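Local structure of leucyl-trna synthetase (Plasmodium knowlesi, 5FOF) at residues A[39-44]-A[181-186]; A[45-50]-A[67-72]; A[73-78]-A[134-139]; A[103-108]-A[170-175]. The protein charges tRNA(Leu) with leucine at the expense of ATP, its editing domain, crystallised here, probably hydrolysing mischarged tRNA. One frame throughout, in Å; residues are numbered along the deposited sequence.

In the fold
Strand 33-40 runs into helix 43-55, and contact 1 opens at that junction; its partner strand 183-185 arrives only after every other contact has closed, so contacts 2, 3 and 4 all fall within its span. Contact 2 closes first, bringing helix 69-74 back onto helix 43-55 across a break at 57-64 that is not modelled. Strand 76-83 then opens contact 3, which strand 137-141 closes. Between the two, strand 102-108 opens contact 4, closed by strand 170-175, so contacts 3 and 4 cross. Contacts 1, 3 and 4 stitch one mixed sheet together, and the aromatic residues of contact 2 pack against it through I77 and V138.

Contact 1 (A[39-44]-A[181-186]); sequences YVHDYK and GLRTYS
An antiparallel ladder joins strand 33-40 to strand 183-185 in the mixed sheet of the editing domain, with Y39 facing Y185 as the hydrogen-bonded pair and V40 facing T184 as the non-hydrogen-bonded one. Y39 N donates to Y185 O at 2.6 Å, and Y185 N returns a bond to Y39 O at 2.8 Å. Where strand 33-40 runs out, H41 N reaches R183 O at 3.1 Å; the bond is almost straight, but the donor sits well above the carbonyl plane. A water accepts from D42 N and donates to R183 O.

On the face of Y39 and Y185, the Y185 ring swings back across its neighbour, because chi1 of 67° sets CG between the backbone N and carbonyl carbon. The CB of Y39 therefore sits over the Y185 ring, 3.6 Å from its centroid. The two rings are nearly parallel, 23° apart, yet slid so far that they scarcely overlap; the hydroxyl of Y39 goes on to E324. On the face of V40 and T184, the V40 methyls touch L182 CD1, and T184 OG1 bonds L194 O.

H41 and R183 run side by side, the guanidinium over one face of the imidazole toward its rim, with the planes tilted 41°. NH1 of R183 comes within 3.1 Å of H41 NE2, at too poor an angle for a hydrogen bond. The contact buries H41 ND1 and R183 NE with no polar partner in the model. Helix 43-55 begins just beyond; D42 is its N-cap residue, and its OD1 accepts from K44 N at 3.1 Å.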
# COMPACT_ATOMS: atom_id res chain seq x y z
N TYR A 39 -8.07 2.90 -2.83
CA TYR A 39 -9.41 3.33 -2.37
C TYR A 39 -10.26 2.10 -2.12
O TYR A 39 -10.19 1.12 -2.85
CB TYR A 39 -10.13 4.19 -3.42
CG TYR A 39 -9.37 5.42 -3.87
CD1 TYR A 39 -8.49 5.36 -4.96
CD2 TYR A 39 -9.54 6.64 -3.21
CE1 TYR A 39 -7.76 6.49 -5.35
CE2 TYR A 39 -8.83 7.77 -3.60
CZ TYR A 39 -7.94 7.70 -4.67
OH TYR A 39 -7.26 8.84 -5.06
N VAL A 40 -11.06 2.17 -1.07
CA VAL A 40 -12.06 1.16 -0.80
C VAL A 40 -13.23 1.41 -1.76
O VAL A 40 -13.67 2.55 -1.93
CB VAL A 40 -12.54 1.25 0.65
CG1 VAL A 40 -13.65 0.24 0.91
CG2 VAL A 40 -11.38 1.02 1.60
N HIS A 41 -13.73 0.35 -2.37
CA HIS A 41 -14.79 0.48 -3.37
C HIS A 41 -16.15 0.83 -2.78
O HIS A 41 -16.86 1.68 -3.32
CB HIS A 41 -14.90 -0.79 -4.22
CG HIS A 41 -15.77 -0.63 -5.43
ND1 HIS A 41 -15.43 0.20 -6.49
CD2 HIS A 41 -16.97 -1.16 -5.75
CE1 HIS A 41 -16.38 0.16 -7.40
NE2 HIS A 41 -17.33 -0.66 -6.98
N ASP A 42 -16.51 0.18 -1.67
CA ASP A 42 -17.82 0.34 -1.04
C ASP A 42 -17.66 0.60 0.45
O ASP A 42 -17.33 -0.30 1.23
CB ASP A 42 -18.66 -0.91 -1.28
CG ASP A 42 -20.11 -0.80 -0.77
OD1 ASP A 42 -20.53 0.25 -0.24
OD2 ASP A 42 -20.82 -1.82 -0.92
N TYR A 43 -17.91 1.84 0.85
CA TYR A 43 -17.81 2.27 2.24
C TYR A 43 -18.68 1.46 3.22
O TYR A 43 -18.40 1.45 4.41
CB TYR A 43 -18.13 3.78 2.36
CG TYR A 43 -19.58 4.16 2.08
CD1 TYR A 43 -20.52 4.19 3.12
CD2 TYR A 43 -20.01 4.50 0.79
CE1 TYR A 43 -21.85 4.55 2.88
CE2 TYR A 43 -21.33 4.85 0.54
CZ TYR A 43 -22.25 4.87 1.58
OH TYR A 43 -23.57 5.22 1.34
N LYS A 44 -19.73 0.81 2.72
CA LYS A 44 -20.57 -0.07 3.54
C LYS A 44 -19.84 -1.36 3.88
O LYS A 44 -19.89 -1.80 5.01
CB LYS A 44 -21.89 -0.39 2.84
CG LYS A 44 -22.79 0.82 2.67
CD LYS A 44 -24.15 0.46 2.09
CE LYS A 44 -25.01 1.72 1.99
NZ LYS A 44 -26.45 1.45 1.70
N GLY A 181 -9.92 -9.45 1.61
CA GLY A 181 -11.09 -9.57 0.76
C GLY A 181 -11.80 -8.28 0.40
O GLY A 181 -12.66 -8.31 -0.47
N LEU A 182 -11.45 -7.15 1.03
CA LEU A 182 -12.06 -5.87 0.67
C LEU A 182 -11.77 -5.53 -0.76
O LEU A 182 -10.62 -5.64 -1.21
CB LEU A 182 -11.56 -4.71 1.52
CG LEU A 182 -12.46 -4.15 2.60
CD1 LEU A 182 -11.88 -2.82 3.08
CD2 LEU A 182 -13.92 -3.98 2.15
N ARG A 183 -12.81 -5.10 -1.46
CA ARG A 183 -12.72 -4.69 -2.84
C ARG A 183 -12.07 -3.32 -2.81
O ARG A 183 -12.46 -2.47 -2.02
CB ARG A 183 -14.12 -4.63 -3.48
CG ARG A 183 -14.12 -4.90 -4.97
CD ARG A 183 -15.46 -4.59 -5.61
NE ARG A 183 -15.28 -4.24 -7.02
CZ ARG A 183 -16.25 -3.81 -7.83
NH1 ARG A 183 -17.51 -3.69 -7.40
NH2 ARG A 183 -15.96 -3.52 -9.10
N THR A 184 -11.07 -3.12 -3.66
CA THR A 184 -10.24 -1.92 -3.64
C THR A 184 -9.83 -1.53 -5.05
O THR A 184 -9.80 -2.37 -5.96
CB THR A 184 -8.96 -2.12 -2.77
OG1 THR A 184 -8.26 -3.31 -3.17
CG2 THR A 184 -9.30 -2.23 -1.29
N TYR A 185 -9.51 -0.26 -5.24
CA TYR A 185 -8.93 0.16 -6.50
C TYR A 185 -7.85 1.21 -6.27
O TYR A 185 -7.76 1.80 -5.20
CB TYR A 185 -10.03 0.65 -7.45
CG TYR A 185 -10.73 1.92 -7.03
CD1 TYR A 185 -11.85 1.88 -6.18
CD2 TYR A 185 -10.32 3.15 -7.50
CE1 TYR A 185 -12.52 3.04 -5.81
CE2 TYR A 185 -10.96 4.32 -7.14
CZ TYR A 185 -12.07 4.26 -6.30
OH TYR A 185 -12.69 5.44 -5.93
N SER A 186 -7.00 1.40 -7.27
CA SER A 186 -6.19 2.60 -7.35
C SER A 186 -6.55 3.30 -8.64
O SER A 186 -7.07 2.67 -9.57
CB SER A 186 -4.70 2.28 -7.31
OG SER A 186 -4.16 2.06 -8.60
O HOH W 1 -15.20 -2.13 -1.03

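Contact 2 (A[45-50]-A[67-72]); sequences EFYEIY and VNENFF
F72 and Y47 bring helix 69-74 against helix 43-55, and F72 packs among three rings of the longer helix, each turned differently against it. F46 points its edge at one face of F72, with the planes at 70° and F46 CE2 3.8 Å from F72 CE1. F71, from F72's own helix, covers the opposite face. The edge of F72 is in turn directed at Y50: its CE2 stands above the centre of that ring, 4.1 Å from Y50 CG. Y47 meets F72 rim to rim, neither ring over the other, at 3.5 Å from Y47 CD1 to F72 CD2.

Y47 has a second job. A chi1 of -171° carries its ring away from its own backbone N and across the start of helix 69-74, and the backbone N of E69 sits over its face, 3.3 Å from Y47 CZ. The CB of E69 covers the same ring, 4.1 Å from its centroid and close to the normal. Further along the helix, Y50 extends to V67, whose CG1 touches Y50 OH at 3.4 Å; the side chains cross nearly at a right angle.

F46 leans on I77 and I140 of the sheet, F72 on I77 and V138. F46, Y47, Y50 and F72 thus make an aromatic cluster that joins helices 43-55 and 69-74 and packs on the sheet, with two of its ring pairs edge-to-face.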
# COMPACT_ATOMS: atom_id res chain seq x y z
N GLU A 45 -19.18 -1.96 2.91
CA GLU A 45 -18.31 -3.11 3.19
C GLU A 45 -17.22 -2.78 4.23
O GLU A 45 -16.92 -3.60 5.09
CB GLU A 45 -17.73 -3.72 1.91
CG GLU A 45 -18.76 -4.57 1.16
CD GLU A 45 -18.39 -4.89 -0.29
OE1 GLU A 45 -17.73 -4.07 -0.97
OE2 GLU A 45 -18.81 -5.99 -0.76
N PHE A 46 -16.68 -1.56 4.19
CA PHE A 46 -15.74 -1.15 5.23
C PHE A 46 -16.46 -0.87 6.55
O PHE A 46 -15.97 -1.24 7.62
CB PHE A 46 -14.91 0.07 4.82
CG PHE A 46 -13.92 0.49 5.86
CD1 PHE A 46 -12.73 -0.22 6.04
CD2 PHE A 46 -14.18 1.55 6.71
CE1 PHE A 46 -11.81 0.14 7.01
CE2 PHE A 46 -13.26 1.92 7.69
CZ PHE A 46 -12.08 1.21 7.84
N TYR A 47 -17.63 -0.23 6.47
CA TYR A 47 -18.43 0.06 7.67
C TYR A 47 -18.86 -1.21 8.40
O TYR A 47 -18.88 -1.23 9.63
CB TYR A 47 -19.65 0.91 7.35
CG TYR A 47 -20.34 1.39 8.60
CD1 TYR A 47 -19.68 2.21 9.50
CD2 TYR A 47 -21.63 0.99 8.92
CE1 TYR A 47 -20.29 2.65 10.66
CE2 TYR A 47 -22.25 1.42 10.08
CZ TYR A 47 -21.57 2.25 10.96
OH TYR A 47 -22.15 2.69 12.13
N GLU A 48 -19.19 -2.27 7.66
CA GLU A 48 -19.51 -3.54 8.30
C GLU A 48 -18.37 -3.92 9.22
O GLU A 48 -18.58 -4.11 10.43
CB GLU A 48 -19.75 -4.65 7.30
CG GLU A 48 -20.24 -5.93 7.96
CD GLU A 48 -20.13 -7.14 7.06
OE1 GLU A 48 -20.43 -7.01 5.84
OE2 GLU A 48 -19.75 -8.22 7.57
N ILE A 49 -17.16 -3.98 8.64
CA ILE A 49 -15.93 -4.33 9.36
C ILE A 49 -15.76 -3.44 10.59
O ILE A 49 -15.39 -3.92 11.65
CB ILE A 49 -14.68 -4.26 8.42
CG1 ILE A 49 -14.71 -5.40 7.40
CG2 ILE A 49 -13.35 -4.33 9.19
CD1 ILE A 49 -13.96 -5.09 6.12
N TYR A 50 -16.05 -2.16 10.46
CA TYR A 50 -15.92 -1.25 11.58
C TYR A 50 -16.86 -1.61 12.75
O TYR A 50 -16.44 -1.55 13.90
CB TYR A 50 -16.14 0.19 11.13
CG TYR A 50 -16.16 1.20 12.25
CD1 TYR A 50 -14.98 1.81 12.70
CD2 TYR A 50 -17.36 1.57 12.88
CE1 TYR A 50 -15.00 2.74 13.73
CE2 TYR A 50 -17.39 2.50 13.91
CZ TYR A 50 -16.21 3.08 14.33
OH TYR A 50 -16.25 3.99 15.33
N VAL A 67 -19.42 8.48 14.65
CA VAL A 67 -18.73 7.77 13.59
C VAL A 67 -19.70 6.71 13.03
O VAL A 67 -19.62 5.53 13.36
CB VAL A 67 -17.38 7.18 14.10
CG1 VAL A 67 -16.68 6.38 13.00
CG2 VAL A 67 -16.47 8.30 14.59
N ASN A 68 -20.60 7.18 12.16
CA ASN A 68 -21.71 6.42 11.57
C ASN A 68 -21.37 5.87 10.20
O ASN A 68 -20.33 6.16 9.62
CB ASN A 68 -22.90 7.36 11.28
CG ASN A 68 -23.37 8.12 12.49
OD1 ASN A 68 -23.58 7.56 13.57
ND2 ASN A 68 -23.58 9.42 12.30
N GLU A 69 -22.34 5.15 9.63
CA GLU A 69 -22.40 4.95 8.19
C GLU A 69 -22.35 6.27 7.38
O GLU A 69 -21.69 6.35 6.34
CB GLU A 69 -23.68 4.23 7.82
CG GLU A 69 -23.79 3.97 6.33
CD GLU A 69 -24.97 3.13 6.00
OE1 GLU A 69 -26.09 3.66 6.10
OE2 GLU A 69 -24.78 1.96 5.66
N ASN A 70 -23.10 7.26 7.85
CA ASN A 70 -23.14 8.58 7.22
C ASN A 70 -21.77 9.31 7.20
O ASN A 70 -21.49 10.08 6.28
CB ASN A 70 -24.23 9.46 7.88
CG ASN A 70 -24.52 10.73 7.09
OD1 ASN A 70 -24.81 10.67 5.89
ND2 ASN A 70 -24.44 11.88 7.74
N PHE A 71 -20.95 9.05 8.21
CA PHE A 71 -19.58 9.60 8.29
C PHE A 71 -18.68 8.97 7.22
O PHE A 71 -18.07 9.69 6.43
CB PHE A 71 -19.05 9.34 9.71
CG PHE A 71 -17.60 9.66 9.92
CD1 PHE A 71 -17.19 10.95 10.25
CD2 PHE A 71 -16.63 8.64 9.87
CE1 PHE A 71 -15.85 11.23 10.48
CE2 PHE A 71 -15.29 8.92 10.10
CZ PHE A 71 -14.91 10.22 10.41
N PHE A 72 -18.64 7.65 7.17
CA PHE A 72 -17.89 6.95 6.14
C PHE A 72 -18.38 7.12 4.70
O PHE A 72 -17.61 6.88 3.76
CB PHE A 72 -17.75 5.46 6.50
CG PHE A 72 -16.85 5.23 7.68
CD1 PHE A 72 -15.49 5.47 7.59
CD2 PHE A 72 -17.37 4.82 8.90
CE1 PHE A 72 -14.65 5.29 8.68
CE2 PHE A 72 -16.55 4.63 10.00
CZ PHE A 72 -15.19 4.87 9.89

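Contact 3 (A[73-78]-A[134-139]); sequences SQKKII and SCENVY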
# COMPACT_ATOMS: atom_id res chain seq x y z
N SER A 73 -19.63 7.55 4.51
CA SER A 73 -20.12 7.92 3.17
C SER A 73 -19.51 9.24 2.68
O SER A 73 -19.30 9.40 1.50
CB SER A 73 -21.66 8.01 3.13
OG SER A 73 -22.14 9.12 3.87
N GLN A 74 -19.24 10.17 3.58
CA GLN A 74 -18.73 11.51 3.21
C GLN A 74 -17.20 11.58 3.05
O GLN A 74 -16.65 12.61 2.64
CB GLN A 74 -19.20 12.56 4.22
CG GLN A 74 -20.66 12.97 4.05
CD GLN A 74 -21.22 13.64 5.30
OE1 GLN A 74 -20.68 14.65 5.78
NE2 GLN A 74 -22.30 13.08 5.85
N LYS A 75 -16.51 10.49 3.36
CA LYS A 75 -15.06 10.46 3.31
C LYS A 75 -14.60 9.35 2.40
O LYS A 75 -15.24 8.31 2.29
CB LYS A 75 -14.51 10.25 4.72
CG LYS A 75 -14.97 11.35 5.66
CD LYS A 75 -14.01 11.55 6.80
CE LYS A 75 -14.50 12.65 7.73
NZ LYS A 75 -14.59 13.97 7.06
N LYS A 76 -13.49 9.59 1.71
CA LYS A 76 -12.84 8.54 0.97
C LYS A 76 -12.04 7.69 1.96
O LYS A 76 -11.40 8.23 2.86
CB LYS A 76 -11.94 9.11 -0.11
CG LYS A 76 -12.70 9.99 -1.10
CD LYS A 76 -11.92 10.17 -2.39
CE LYS A 76 -12.72 10.88 -3.46
NZ LYS A 76 -12.07 10.64 -4.78
N ILE A 77 -12.11 6.38 1.82
CA ILE A 77 -11.48 5.45 2.74
C ILE A 77 -10.31 4.86 1.99
O ILE A 77 -10.52 4.17 0.98
CB ILE A 77 -12.47 4.36 3.17
CG1 ILE A 77 -13.70 5.04 3.77
CG2 ILE A 77 -11.80 3.40 4.15
CD1 ILE A 77 -14.74 4.10 4.35
N ILE A 78 -9.10 5.15 2.46
CA ILE A 78 -7.88 4.91 1.66
C ILE A 78 -6.84 4.13 2.45
O ILE A 78 -6.49 4.52 3.56
CB ILE A 78 -7.31 6.24 1.14
CG1 ILE A 78 -8.23 6.78 0.02
CG2 ILE A 78 -5.88 6.08 0.61
CD1 ILE A 78 -8.06 8.24 -0.28
N SER A 134 -11.86 19.12 8.59
CA SER A 134 -10.83 19.36 7.57
C SER A 134 -10.29 18.13 6.82
O SER A 134 -9.57 18.30 5.83
CB SER A 134 -9.67 20.15 8.19
OG SER A 134 -9.28 19.60 9.43
N CYS A 135 -10.60 16.92 7.28
CA CYS A 135 -10.03 15.70 6.69
C CYS A 135 -11.09 14.98 5.90
O CYS A 135 -12.04 14.46 6.48
CB CYS A 135 -9.48 14.78 7.78
SG CYS A 135 -8.07 15.47 8.66
N GLU A 136 -10.91 14.94 4.58
CA GLU A 136 -11.84 14.28 3.67
C GLU A 136 -11.52 12.81 3.47
O GLU A 136 -12.30 12.11 2.84
CB GLU A 136 -11.92 15.02 2.31
CG GLU A 136 -12.85 16.25 2.30
CD GLU A 136 -14.37 15.91 2.31
OE1 GLU A 136 -14.93 15.66 1.21
OE2 GLU A 136 -15.00 15.94 3.41
N ASN A 137 -10.40 12.34 4.02
CA ASN A 137 -9.90 11.00 3.76
C ASN A 137 -9.70 10.23 5.05
O ASN A 137 -9.16 10.77 6.02
CB ASN A 137 -8.55 11.10 3.03
CG ASN A 137 -8.70 11.46 1.56
OD1 ASN A 137 -9.79 11.74 1.07
ND2 ASN A 137 -7.58 11.43 0.83
N VAL A 138 -10.15 8.97 5.06
CA VAL A 138 -9.88 8.04 6.15
C VAL A 138 -8.71 7.21 5.68
O VAL A 138 -8.84 6.47 4.69
CB VAL A 138 -11.09 7.10 6.44
CG1 VAL A 138 -10.72 6.06 7.48
CG2 VAL A 138 -12.29 7.91 6.90
N TYR A 139 -7.57 7.33 6.35
CA TYR A 139 -6.40 6.56 5.97
C TYR A 139 -6.22 5.36 6.87
O TYR A 139 -6.51 5.43 8.07
CB TYR A 139 -5.12 7.40 5.98
CG TYR A 139 -5.05 8.45 4.91
CD1 TYR A 139 -5.29 8.14 3.58
CD2 TYR A 139 -4.68 9.75 5.22
CE1 TYR A 139 -5.23 9.11 2.59
CE2 TYR A 139 -4.61 10.73 4.25
CZ TYR A 139 -4.88 10.41 2.94
OH TYR A 139 -4.82 11.38 1.97
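Strands 76-83 and 137-141 run parallel in the sheet of the editing domain, K76 beside N137, I77 beside V138 and I78 beside Y139, with their short axes crossing at -21°. In the backbone, K76 N donates to E136 O; V138 then grips the other strand with both its polar atoms, its N bonding K76 O at 2.6 Å and its O taking I78 N, also at 2.6 Å.

Charge enters at the N-terminal end. The chain of K75 bends at its last torsion (chi4 -63°) and brings NZ to C135 O at 2.7 Å; NZ also bonds I132 O, so the ammonium gathers carbonyls at the C-terminal end of helix 128-134. E136 OE2 stays 4.2 Å from K75 NZ, too far for a salt bridge.

Apolar packing divides by face. On that of I77 and V138, K75 CB meets V138 CG2. On that of I78 and Y139, I78 CG2 touches the edge of the Y139 ring, 3.7 Å from CD1, and I78 CD1 packs against the N137 amide. That amide is firmly placed: N137 ND2 bonds N110 OD1, and in its own plane donates to Y139 OH at 3.0 Å, a hydroxyl also bonded to F109 O.

Contact 4 (A[103-108]-A[170-175]); sequences YYVTLG and ILMKIK
V105 and M172 mark the close-packed face between strands 102-108 and 170-175, an antiparallel pair. CG2 of V105 lies alongside M172 CG at 3.8 Å, both side chains pointing the same way. L171 CD1 comes across the branch of L107, 4.0 Å from its CG. Y103 and I174 form a regular hydrogen-bonded pair, Y103 N reaching I174 O at 2.8 Å and I174 N answering to Y103 O. I174 O lies near the edge of the Y103 ring, whose hydroxyl bonds A209 O and N98 N. V105 also meets V138 and I140, while M172 leans on Y50.

The face of Y104 and K173 is looser and nearer solvent. K173, its chain fully extended, runs beside the Y104 ring with CG over one face near the rim. Its NZ makes only a weak bond to Y104 OH, at 3.3 Å, and the lysine also has Y102 as a cation-pi partner. I170 CG2 touches the ring edge, 4.0 Å from Y104 CD2.

In the backbone between the two faces, V105 N bonds M172 O while V105 O takes L171 N at 2.7 Å. Two residues thus face one, and L171 has helix-like backbone angles, consistent with a classic beta bulge in an antiparallel sheet.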
# COMPACT_ATOMS: atom_id res chain seq x y z
N TYR A 103 -3.25 -2.79 12.12
CA TYR A 103 -3.23 -1.59 11.30
C TYR A 103 -4.10 -0.55 11.97
O TYR A 103 -4.97 -0.91 12.74
CB TYR A 103 -3.73 -1.90 9.89
CG TYR A 103 -2.73 -2.73 9.12
CD1 TYR A 103 -2.73 -4.10 9.22
CD2 TYR A 103 -1.75 -2.12 8.34
CE1 TYR A 103 -1.80 -4.86 8.54
CE2 TYR A 103 -0.81 -2.87 7.66
CZ TYR A 103 -0.84 -4.24 7.78
OH TYR A 103 0.08 -5.02 7.10
N TYR A 104 -3.85 0.73 11.68
CA TYR A 104 -4.46 1.85 12.40
C TYR A 104 -5.24 2.73 11.43
O TYR A 104 -4.77 3.01 10.33
CB TYR A 104 -3.39 2.65 13.15
CG TYR A 104 -2.84 1.92 14.36
CD1 TYR A 104 -1.97 0.83 14.22
CD2 TYR A 104 -3.22 2.29 15.65
CE1 TYR A 104 -1.50 0.14 15.33
CE2 TYR A 104 -2.75 1.62 16.77
CZ TYR A 104 -1.88 0.55 16.60
OH TYR A 104 -1.41 -0.13 17.71
N VAL A 105 -6.42 3.16 11.85
CA VAL A 105 -7.34 3.90 10.99
C VAL A 105 -7.44 5.30 11.53
O VAL A 105 -7.76 5.49 12.71
CB VAL A 105 -8.71 3.21 10.94
CG1 VAL A 105 -9.68 3.97 10.07
CG2 VAL A 105 -8.54 1.78 10.43
N THR A 106 -7.16 6.28 10.69
CA THR A 106 -7.09 7.68 11.13
C THR A 106 -7.71 8.57 10.07
O THR A 106 -8.21 8.09 9.06
CB THR A 106 -5.63 8.10 11.49
OG1 THR A 106 -5.60 9.43 12.03
CG2 THR A 106 -4.69 8.02 10.29
N LEU A 107 -7.70 9.86 10.32
CA LEU A 107 -8.16 10.86 9.37
C LEU A 107 -6.96 11.69 8.94
O LEU A 107 -6.13 12.05 9.77
CB LEU A 107 -9.18 11.76 10.04
CG LEU A 107 -10.51 11.09 10.39
CD1 LEU A 107 -11.31 11.95 11.34
CD2 LEU A 107 -11.31 10.83 9.12
N GLY A 108 -6.89 12.01 7.66
CA GLY A 108 -5.83 12.87 7.13
C GLY A 108 -6.26 13.67 5.92
O GLY A 108 -7.43 13.65 5.52
N ILE A 170 -7.22 8.21 16.43
CA ILE A 170 -7.30 6.85 15.90
C ILE A 170 -8.74 6.39 15.96
O ILE A 170 -9.29 6.25 17.05
CB ILE A 170 -6.40 5.89 16.73
CG1 ILE A 170 -4.94 6.37 16.70
CG2 ILE A 170 -6.50 4.46 16.24
CD1 ILE A 170 -4.38 6.59 15.30
N LEU A 171 -9.37 6.16 14.81
CA LEU A 171 -10.77 5.74 14.79
C LEU A 171 -10.91 4.28 15.18
O LEU A 171 -11.87 3.92 15.88
CB LEU A 171 -11.41 5.97 13.43
CG LEU A 171 -11.46 7.43 12.95
CD1 LEU A 171 -11.87 7.47 11.48
CD2 LEU A 171 -12.42 8.28 13.77
N MET A 172 -9.97 3.45 14.74
CA MET A 172 -9.95 2.06 15.17
C MET A 172 -8.61 1.39 14.92
O MET A 172 -7.79 1.89 14.20
CB MET A 172 -11.09 1.26 14.51
CG MET A 172 -10.75 0.45 13.27
SD MET A 172 -12.15 -0.43 12.53
CE MET A 172 -13.05 -0.96 14.00
N LYS A 173 -8.46 0.22 15.52
CA LYS A 173 -7.26 -0.60 15.43
C LYS A 173 -7.73 -2.01 15.05
O LYS A 173 -8.51 -2.61 15.79
CB LYS A 173 -6.61 -0.59 16.80
CG LYS A 173 -5.42 -1.49 17.04
CD LYS A 173 -4.93 -1.22 18.47
CE LYS A 173 -3.79 -2.11 18.91
NZ LYS A 173 -3.19 -1.56 20.16
N ILE A 174 -7.30 -2.51 13.90
CA ILE A 174 -7.73 -3.83 13.44
C ILE A 174 -6.62 -4.65 12.82
O ILE A 174 -5.70 -4.09 12.22
CB ILE A 174 -8.89 -3.75 12.42
CG1 ILE A 174 -8.65 -2.62 11.43
CG2 ILE A 174 -10.21 -3.58 13.14
CD1 ILE A 174 -9.44 -2.78 10.15
N LYS A 175 -6.75 -5.96 12.94
CA LYS A 175 -5.79 -6.88 12.35
C LYS A 175 -6.03 -6.91 10.86
O LYS A 175 -7.16 -6.77 10.41
CB LYS A 175 -5.90 -8.30 12.93
CG LYS A 175 -5.28 -8.49 14.31
CD LYS A 175 -4.92 -9.96 14.56
CE LYS A 175 -4.46 -10.20 15.99
NZ LYS A 175 -3.76 -11.51 16.14